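Local coordinates for maintenance of ploidy protein MOB1 (Saccharomyces cerevisiae, PDB 2HJN), which activates the Dbf2 protein kinase as its binding subunit, permitting Dbf2 phosphorylation by Cdc15 in the mitotic exit network of budding yeast, at residues A[26-31]-A[87-91]; A[117-121]-A[134-139]. All blocks are in the same frame, centred on the assembly; numbering follows the deposited sequence.

Interaction 1. Residues A[26-31]-A[87-91]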
ATOM      1  N   TYR A  26     -12.102   2.950  -6.439  1.00 18.26           N
ATOM      2  CA  TYR A  26     -11.782   3.834  -5.320  1.00 15.07           C
ATOM      3  C   TYR A  26     -10.504   4.663  -5.631  1.00 14.98           C
ATOM      4  O   TYR A  26      -9.509   4.099  -6.099  1.00 12.82           O
ATOM      5  CB  TYR A  26     -11.585   3.001  -4.039  1.00 13.69           C
ATOM      6  CG  TYR A  26     -11.106   3.841  -2.858  1.00 14.34           C
ATOM      7  CD1 TYR A  26     -11.918   4.848  -2.324  1.00 13.63           C
ATOM      8  CD2 TYR A  26      -9.825   3.677  -2.314  1.00 11.58           C
ATOM      9  CE1 TYR A  26     -11.471   5.679  -1.260  1.00 13.28           C
ATOM     10  CE2 TYR A  26      -9.384   4.509  -1.222  1.00 13.02           C
ATOM     11  CZ  TYR A  26     -10.209   5.496  -0.728  1.00 14.01           C
ATOM     12  OH  TYR A  26      -9.832   6.307   0.327  1.00 16.66           O
ATOM     13  N   THR A  27     -10.613   5.997  -5.458  1.00 15.09           N
ATOM     14  CA  THR A  27      -9.462   6.936  -5.482  1.00 15.92           C
ATOM     15  C   THR A  27      -8.893   7.232  -4.071  1.00 14.77           C
ATOM     16  O   THR A  27      -9.561   7.810  -3.221  1.00 14.97           O
ATOM     17  CB  THR A  27      -9.816   8.281  -6.223  1.00 17.34           C
ATOM     18  OG1 THR A  27     -10.369   7.983  -7.511  1.00 19.00           O
ATOM     19  CG2 THR A  27      -8.545   9.149  -6.436  1.00 16.98           C
ATOM     20  N   PRO A  28      -7.634   6.805  -3.795  1.00 15.11           N
ATOM     21  CA  PRO A  28      -7.133   7.111  -2.455  1.00 14.08           C
ATOM     22  C   PRO A  28      -6.901   8.609  -2.210  1.00 15.38           C
ATOM     23  O   PRO A  28      -6.705   9.366  -3.145  1.00 14.86           O
ATOM     24  CB  PRO A  28      -5.830   6.262  -2.361  1.00 15.12           C
ATOM     25  CG  PRO A  28      -5.992   5.168  -3.489  1.00 14.06           C
ATOM     26  CD  PRO A  28      -6.674   6.007  -4.580  1.00 14.88           C
ATOM     27  N   SER A  29      -7.030   9.037  -0.959  1.00 14.64           N
ATOM     28  CA  SER A  29      -6.667  10.357  -0.480  1.00 15.64           C
ATOM     29  C   SER A  29      -6.198  10.220   0.981  1.00 15.82           C
ATOM     30  O   SER A  29      -6.947   9.800   1.849  1.00 17.07           O
ATOM     31  CB  SER A  29      -7.842  11.360  -0.512  1.00 16.28           C
ATOM     32  OG  SER A  29      -7.446  12.657  -0.020  1.00 14.73           O
ATOM     33  N   HIS A  30      -4.953  10.585   1.246  1.00 15.62           N
ATOM     34  CA  HIS A  30      -4.406  10.644   2.575  1.00 16.89           C
ATOM     35  C   HIS A  30      -4.953  11.884   3.328  1.00 17.66           C
ATOM     36  O   HIS A  30      -5.098  12.980   2.751  1.00 18.63           O
ATOM     37  CB  HIS A  30      -2.862  10.732   2.445  1.00 18.73           C
ATOM     38  CG  HIS A  30      -2.129  10.650   3.747  1.00 19.64           C
ATOM     39  ND1 HIS A  30      -1.498  11.737   4.304  1.00 20.94           N
ATOM     40  CD2 HIS A  30      -1.882   9.599   4.573  1.00 22.17           C
ATOM     41  CE1 HIS A  30      -0.925  11.370   5.441  1.00 20.85           C
ATOM     42  NE2 HIS A  30      -1.148  10.084   5.631  1.00 21.32           N
ATOM     43  N   GLN A  31      -5.178  11.716   4.623  1.00 15.81           N
ATOM     44  CA  GLN A  31      -5.641  12.766   5.526  1.00 15.89           C
ATOM     45  C   GLN A  31      -4.490  13.267   6.405  1.00 15.80           C
ATOM     46  O   GLN A  31      -3.779  12.493   7.026  1.00 14.79           O
ATOM     47  CB  GLN A  31      -6.777  12.266   6.436  1.00 15.12           C
ATOM     48  CG  GLN A  31      -7.393  13.341   7.367  1.00 16.11           C
ATOM     49  CD  GLN A  31      -8.173  14.394   6.666  1.00 15.54           C
ATOM     50  OE1 GLN A  31      -8.681  14.193   5.545  1.00 16.79           O
ATOM     51  NE2 GLN A  31      -8.273  15.563   7.300  1.00 14.10           N
ATOM     52  N   TYR A  87      -8.239   5.740   9.574  1.00  9.93           N
ATOM     53  CA  TYR A  87      -8.691   6.116   8.218  1.00 11.06           C
ATOM     54  C   TYR A  87      -7.490   5.978   7.257  1.00 11.82           C
ATOM     55  O   TYR A  87      -7.591   5.446   6.145  1.00 12.76           O
ATOM     56  CB  TYR A  87      -9.210   7.571   8.201  1.00  9.50           C
ATOM     57  CG  TYR A  87      -9.255   8.116   6.779  1.00 10.75           C
ATOM     58  CD1 TYR A  87     -10.434   8.021   6.041  1.00  9.64           C
ATOM     59  CD2 TYR A  87      -8.115   8.667   6.154  1.00 12.07           C
ATOM     60  CE1 TYR A  87     -10.518   8.492   4.738  1.00  9.85           C
ATOM     61  CE2 TYR A  87      -8.181   9.109   4.821  1.00 13.72           C
ATOM     62  CZ  TYR A  87      -9.401   9.003   4.130  1.00  9.87           C
ATOM     63  OH  TYR A  87      -9.565   9.366   2.824  1.00 10.50           O
ATOM     64  N   ASN A  88      -6.337   6.463   7.695  1.00 11.89           N
ATOM     65  CA  ASN A  88      -5.172   6.442   6.815  1.00 12.57           C
ATOM     66  C   ASN A  88      -4.637   5.012   6.532  1.00 11.65           C
ATOM     67  O   ASN A  88      -4.204   4.723   5.415  1.00  8.71           O
ATOM     68  CB  ASN A  88      -4.031   7.394   7.358  1.00 12.46           C
ATOM     69  CG  ASN A  88      -4.207   8.876   6.979  1.00 14.98           C
ATOM     70  OD1 ASN A  88      -4.843   9.226   5.998  1.00 14.44           O
ATOM     71  ND2 ASN A  88      -3.544   9.762   7.753  1.00 13.84           N
ATOM     72  N   GLN A  89      -4.672   4.120   7.527  1.00 12.20           N
ATOM     73  CA  GLN A  89      -4.330   2.697   7.300  1.00 14.74           C
ATOM     74  C   GLN A  89      -5.313   2.033   6.308  1.00 13.66           C
ATOM     75  O   GLN A  89      -4.905   1.236   5.421  1.00 13.31           O
ATOM     76  CB  GLN A  89      -4.277   1.937   8.664  1.00 13.36           C
ATOM     77  CG  GLN A  89      -3.136   2.482   9.591  1.00 18.08           C
ATOM     78  CD  GLN A  89      -3.143   1.890  10.973  1.00 21.44           C
ATOM     79  OE1 GLN A  89      -3.606   0.762  11.162  1.00 29.73           O
ATOM     80  NE2 GLN A  89      -2.618   2.647  11.973  1.00 28.63           N
ATOM     81  N   ILE A  90      -6.604   2.367   6.409  1.00 14.49           N
ATOM     82  CA  ILE A  90      -7.658   1.726   5.534  1.00 12.71           C
ATOM     83  C   ILE A  90      -7.524   2.285   4.101  1.00 12.80           C
ATOM     84  O   ILE A  90      -7.569   1.550   3.126  1.00 12.31           O
ATOM     85  CB  ILE A  90      -9.071   1.960   6.103  1.00 11.72           C
ATOM     86  CG1 ILE A  90      -9.302   1.123   7.353  1.00 16.01           C
ATOM     87  CG2 ILE A  90     -10.141   1.602   5.072  1.00 15.68           C
ATOM     88  CD1 ILE A  90     -10.524   1.675   8.237  1.00 14.98           C
ATOM     89  N   ASN A  91      -7.279   3.588   4.003  1.00 12.44           N
ATOM     90  CA  ASN A  91      -6.907   4.231   2.745  1.00 13.19           C
ATOM     91  C   ASN A  91      -5.696   3.564   2.050  1.00 13.73           C
ATOM     92  O   ASN A  91      -5.764   3.280   0.832  1.00 15.32           O
ATOM     93  CB  ASN A  91      -6.611   5.748   2.956  1.00 10.29           C
ATOM     94  CG  ASN A  91      -6.394   6.463   1.651  1.00 12.96           C
ATOM     95  OD1 ASN A  91      -7.317   6.542   0.807  1.00 13.07           O
ATOM     96  ND2 ASN A  91      -5.172   6.979   1.439  1.00 11.98           N
TER
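Asn88 and Asn91, with Tyr87, hold an extended, irregular part of the N-terminal chain along helix 75-97 of the Mob1/phocein fold. The Asn88 amide pairs with the backbone of Gln31 much as a second strand would: Asn88 OD1 accepts from Gln31 N at 2.9 Å, while Asn88 ND2 donates to Gln31 O at 2.8 Å. Both bonds use carbonyl lone pairs and are nearly straight, the second with an N-H...O angle of 174° and its acceptor in the amide plane. Asparagine suits this place because one short, flat group offers a donor and an acceptor together. With alanine at Asn88, the N-H and C=O of Gln31 would probably both lose their side-chain partner, leaving this end of the segment less firmly fixed. The His30 ring lies almost parallel to this amide, their planes 10° apart, with His30 CD2 3.3 Å from Asn88 OD1.

Near the other end of the segment, Asn91 OD1 is gripped by two donors, Tyr26 OH at 2.6 Å and Ser29 N at 3.1 Å. The phenol comes in the carbonyl plane, whereas the backbone N-H is tilted from it. With CG trans to the backbone N (chi1 -173°), the Asn91 amide reaches the loop and stands nearly perpendicular to the Tyr26 ring. Tyr87 OH donates to Ser29 O at 2.8 Å, the oxygen lying in the plane of the phenol ring at its edge.

Farther out, His30 NE2 is bound by Glu194 of the second subunit, and His30 N by Glu99 there. On helix 132-147, Gln144 holds Ser29 OG, and Arg141 NH2 is hydrogen-bonded to both Tyr26 OH and Tyr87 OH, helping to position the two hydroxyls.

Interaction 2. Residues A[117-121]-A[134-139]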
ATOM      1  N   TYR A 117     -24.207  -3.777   2.843  1.00 19.10           N
ATOM      2  CA  TYR A 117     -24.217  -2.438   3.453  1.00 19.66           C
ATOM      3  C   TYR A 117     -24.663  -1.371   2.484  1.00 19.40           C
ATOM      4  O   TYR A 117     -24.261  -1.381   1.343  1.00 20.94           O
ATOM      5  CB  TYR A 117     -22.836  -2.061   4.041  1.00 19.02           C
ATOM      6  CG  TYR A 117     -22.318  -3.114   4.988  1.00 17.53           C
ATOM      7  CD1 TYR A 117     -21.287  -3.952   4.622  1.00 21.04           C
ATOM      8  CD2 TYR A 117     -22.907  -3.292   6.245  1.00 16.23           C
ATOM      9  CE1 TYR A 117     -20.824  -4.951   5.531  1.00 19.51           C
ATOM     10  CE2 TYR A 117     -22.448  -4.227   7.132  1.00 17.86           C
ATOM     11  CZ  TYR A 117     -21.430  -5.063   6.775  1.00 18.37           C
ATOM     12  OH  TYR A 117     -21.001  -6.022   7.665  1.00 22.07           O
ATOM     13  N   LEU A 118     -25.479  -0.439   2.961  1.00 19.98           N
ATOM     14  CA  LEU A 118     -26.181   0.520   2.114  1.00 19.26           C
ATOM     15  C   LEU A 118     -25.725   1.941   2.408  1.00 21.20           C
ATOM     16  O   LEU A 118     -25.208   2.211   3.508  1.00 21.46           O
ATOM     17  CB  LEU A 118     -27.708   0.398   2.341  1.00 18.62           C
ATOM     18  CG  LEU A 118     -28.376  -0.962   2.335  1.00 18.57           C
ATOM     19  CD1 LEU A 118     -29.866  -0.877   2.789  1.00 20.28           C
ATOM     20  CD2 LEU A 118     -28.301  -1.635   0.994  1.00 20.02           C
ATOM     21  N   TRP A 119     -25.871   2.844   1.422  1.00 21.38           N
ATOM     22  CA  TRP A 119     -25.459   4.270   1.578  1.00 22.06           C
ATOM     23  C   TRP A 119     -26.627   5.208   1.305  1.00 22.95           C
ATOM     24  O   TRP A 119     -27.292   5.082   0.286  1.00 20.85           O
ATOM     25  CB  TRP A 119     -24.301   4.641   0.608  1.00 21.39           C
ATOM     26  CG  TRP A 119     -23.636   5.998   0.875  1.00 20.84           C
ATOM     27  CD1 TRP A 119     -23.753   7.149   0.129  1.00 21.29           C
ATOM     28  CD2 TRP A 119     -22.814   6.332   1.991  1.00 21.01           C
ATOM     29  NE1 TRP A 119     -23.022   8.151   0.706  1.00 21.90           N
ATOM     30  CE2 TRP A 119     -22.451   7.683   1.859  1.00 18.12           C
ATOM     31  CE3 TRP A 119     -22.336   5.600   3.101  1.00 22.48           C
ATOM     32  CZ2 TRP A 119     -21.632   8.330   2.784  1.00 19.71           C
ATOM     33  CZ3 TRP A 119     -21.526   6.242   4.033  1.00 21.93           C
ATOM     34  CH2 TRP A 119     -21.180   7.595   3.869  1.00 21.35           C
ATOM     35  N   ALA A 120     -26.847   6.152   2.221  1.00 25.22           N
ATOM     36  CA  ALA A 120     -27.754   7.281   1.961  1.00 27.05           C
ATOM     37  C   ALA A 120     -26.991   8.457   1.374  1.00 28.21           C
ATOM     38  O   ALA A 120     -26.051   9.005   1.992  1.00 27.95           O
ATOM     39  CB  ALA A 120     -28.464   7.695   3.195  1.00 26.47           C
ATOM     40  N   PHE A 121     -27.396   8.824   0.160  1.00 29.05           N
ATOM     41  CA  PHE A 121     -26.725   9.850  -0.616  1.00 30.01           C
ATOM     42  C   PHE A 121     -27.078  11.262  -0.123  1.00 32.18           C
ATOM     43  O   PHE A 121     -26.223  12.135  -0.108  1.00 32.51           O
ATOM     44  CB  PHE A 121     -27.081   9.700  -2.109  1.00 29.35           C
ATOM     45  CG  PHE A 121     -26.273   8.660  -2.808  1.00 27.95           C
ATOM     46  CD1 PHE A 121     -26.811   7.405  -3.073  1.00 26.03           C
ATOM     47  CD2 PHE A 121     -24.961   8.902  -3.137  1.00 25.57           C
ATOM     48  CE1 PHE A 121     -26.046   6.432  -3.689  1.00 22.01           C
ATOM     49  CE2 PHE A 121     -24.183   7.925  -3.749  1.00 25.69           C
ATOM     50  CZ  PHE A 121     -24.730   6.696  -4.028  1.00 24.90           C
ATOM     51  N   LYS A 134     -18.063   2.383  -5.283  1.00 14.96           N
ATOM     52  CA  LYS A 134     -18.862   3.580  -5.080  1.00 14.85           C
ATOM     53  C   LYS A 134     -19.123   3.836  -3.609  1.00 13.45           C
ATOM     54  O   LYS A 134     -18.991   4.964  -3.168  1.00 12.96           O
ATOM     55  CB  LYS A 134     -20.210   3.513  -5.845  1.00 14.48           C
ATOM     56  CG  LYS A 134     -21.083   4.784  -5.689  1.00 20.69           C
ATOM     57  CD  LYS A 134     -20.488   5.852  -6.635  1.00 25.68           C
ATOM     58  CE  LYS A 134     -21.374   7.035  -6.824  1.00 28.33           C
ATOM     59  NZ  LYS A 134     -20.834   7.790  -7.991  1.00 32.15           N
ATOM     60  N   TYR A 135     -19.515   2.784  -2.882  1.00 13.58           N
ATOM     61  CA  TYR A 135     -19.698   2.793  -1.446  1.00 14.57           C
ATOM     62  C   TYR A 135     -18.434   3.325  -0.710  1.00 13.53           C
ATOM     63  O   TYR A 135     -18.498   4.276   0.079  1.00 11.01           O
ATOM     64  CB  TYR A 135     -20.020   1.371  -0.942  1.00 15.72           C
ATOM     65  CG  TYR A 135     -20.322   1.377   0.551  1.00 21.92           C
ATOM     66  CD1 TYR A 135     -19.280   1.494   1.471  1.00 23.82           C
ATOM     67  CD2 TYR A 135     -21.621   1.354   1.038  1.00 23.33           C
ATOM     68  CE1 TYR A 135     -19.497   1.534   2.807  1.00 24.62           C
ATOM     69  CE2 TYR A 135     -21.861   1.388   2.415  1.00 26.05           C
ATOM     70  CZ  TYR A 135     -20.773   1.495   3.285  1.00 25.80           C
ATOM     71  OH  TYR A 135     -20.911   1.553   4.657  1.00 25.33           O
ATOM     72  N   VAL A 136     -17.297   2.708  -1.022  1.00 13.70           N
ATOM     73  CA  VAL A 136     -16.030   3.013  -0.335  1.00 14.52           C
ATOM     74  C   VAL A 136     -15.594   4.458  -0.603  1.00 14.26           C
ATOM     75  O   VAL A 136     -15.310   5.224   0.331  1.00 14.63           O
ATOM     76  CB  VAL A 136     -14.929   1.961  -0.680  1.00 13.98           C
ATOM     77  CG1 VAL A 136     -13.546   2.331   0.004  1.00 11.55           C
ATOM     78  CG2 VAL A 136     -15.380   0.602  -0.199  1.00 14.03           C
ATOM     79  N   GLU A 137     -15.681   4.856  -1.868  1.00 14.29           N
ATOM     80  CA  GLU A 137     -15.441   6.227  -2.254  1.00 13.15           C
ATOM     81  C   GLU A 137     -16.267   7.230  -1.465  1.00 13.27           C
ATOM     82  O   GLU A 137     -15.710   8.170  -0.894  1.00 11.67           O
ATOM     83  CB  GLU A 137     -15.639   6.392  -3.784  1.00 15.04           C
ATOM     84  CG  GLU A 137     -15.421   7.805  -4.323  1.00 16.66           C
ATOM     85  CD  GLU A 137     -13.962   8.222  -4.405  1.00 20.32           C
ATOM     86  OE1 GLU A 137     -13.141   7.355  -4.698  1.00 23.01           O
ATOM     87  OE2 GLU A 137     -13.629   9.426  -4.217  1.00 19.67           O
ATOM     88  N   CYS A 138     -17.601   7.073  -1.475  1.00 13.99           N
ATOM     89  CA  CYS A 138     -18.531   7.961  -0.761  1.00 13.88           C
ATOM     90  C   CYS A 138     -18.224   8.006   0.741  1.00 14.40           C
ATOM     91  O   CYS A 138     -18.232   9.087   1.360  1.00 15.57           O
ATOM     92  CB  CYS A 138     -19.969   7.440  -0.958  1.00 13.97           C
ATOM     93  SG  CYS A 138     -20.673   7.732  -2.645  1.00 20.77           S
ATOM     94  N   LEU A 139     -18.030   6.826   1.344  1.00 13.84           N
ATOM     95  CA  LEU A 139     -17.770   6.722   2.767  1.00 13.89           C
ATOM     96  C   LEU A 139     -16.488   7.420   3.145  1.00 13.10           C
ATOM     97  O   LEU A 139     -16.487   8.176   4.119  1.00 13.12           O
ATOM     98  CB  LEU A 139     -17.697   5.270   3.277  1.00 14.49           C
ATOM     99  CG  LEU A 139     -17.348   4.894   4.724  1.00 16.21           C
ATOM    100  CD1 LEU A 139     -17.786   3.449   5.017  1.00 19.57           C
ATOM    101  CD2 LEU A 139     -15.890   4.874   5.012  1.00 20.93           C
TER
HETATM  102  O   HOH W   1     -23.546   2.371   5.517  1.00 37.49           O
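An aromatic cluster joins the chain leaving strand 115-117 to helix 132-147, and its centre is an edge-to-face pair: the Trp119 indole turns its edge to the face of Tyr135, with the six-membered ring and the phenol ring 5.8 Å apart between centroids and their planes at 73°. One face of the indole rests on the helix. Cys138 CB makes a CH-pi contact over the pyrrole part, 3.5 Å from Trp119 NE1, while Trp119 CH2 reaches Leu139 CA at 3.7 Å. Small and slender, the cysteine lets the broad indole come down close to the helix backbone. Its chi1 of -74° sets the sulfur beside the backbone N, where Cys138 SG also meets Phe121 CE2 at 3.7 Å in an oblique sulfur-aromatic contact.

Tyrosine suits position Tyr135 because its ring packs while its hydroxyl reaches a water. Tyr135 CE2 lies against Tyr117 CB at 3.9 Å, and Tyr135 OH, 2.9 Å from the water oxygen, is tied through that water to the backbone: the same water donates to Leu118 O at 2.6 Å.

Trp119 is further fixed by backbone bonding to Val128, and Tyr117 by bonding to Met109. Helix 165-187 borders the cluster, where Arg176 touches Trp119 and Leu139, and Arg179 touches Tyr117 and Tyr135.

How the interactions relate
Helix 132-147 connects the two contacts, whose centres lie 15 Å apart. Interaction 2 packs a loop against its residues 134-139, and the neighbouring side of the same turns meets the N-terminal chain of interaction 1: Glu137 OE1 is 3.0 Å from Thr27 N, a probable hydrogen bond, and Val136 CG1 lies 3.8 Å from Tyr26 CD1. Glu137 also forms a salt bridge with Arg141, the arginine that holds the tyrosine hydroxyls of interaction 1. Both contacts lie near the zinc site of Cys101, Cys106, His183 and His188, the side chains of Tyr26 and Tyr135 each about 9 Å from the zinc ion, yet neither contact supplies a ligand.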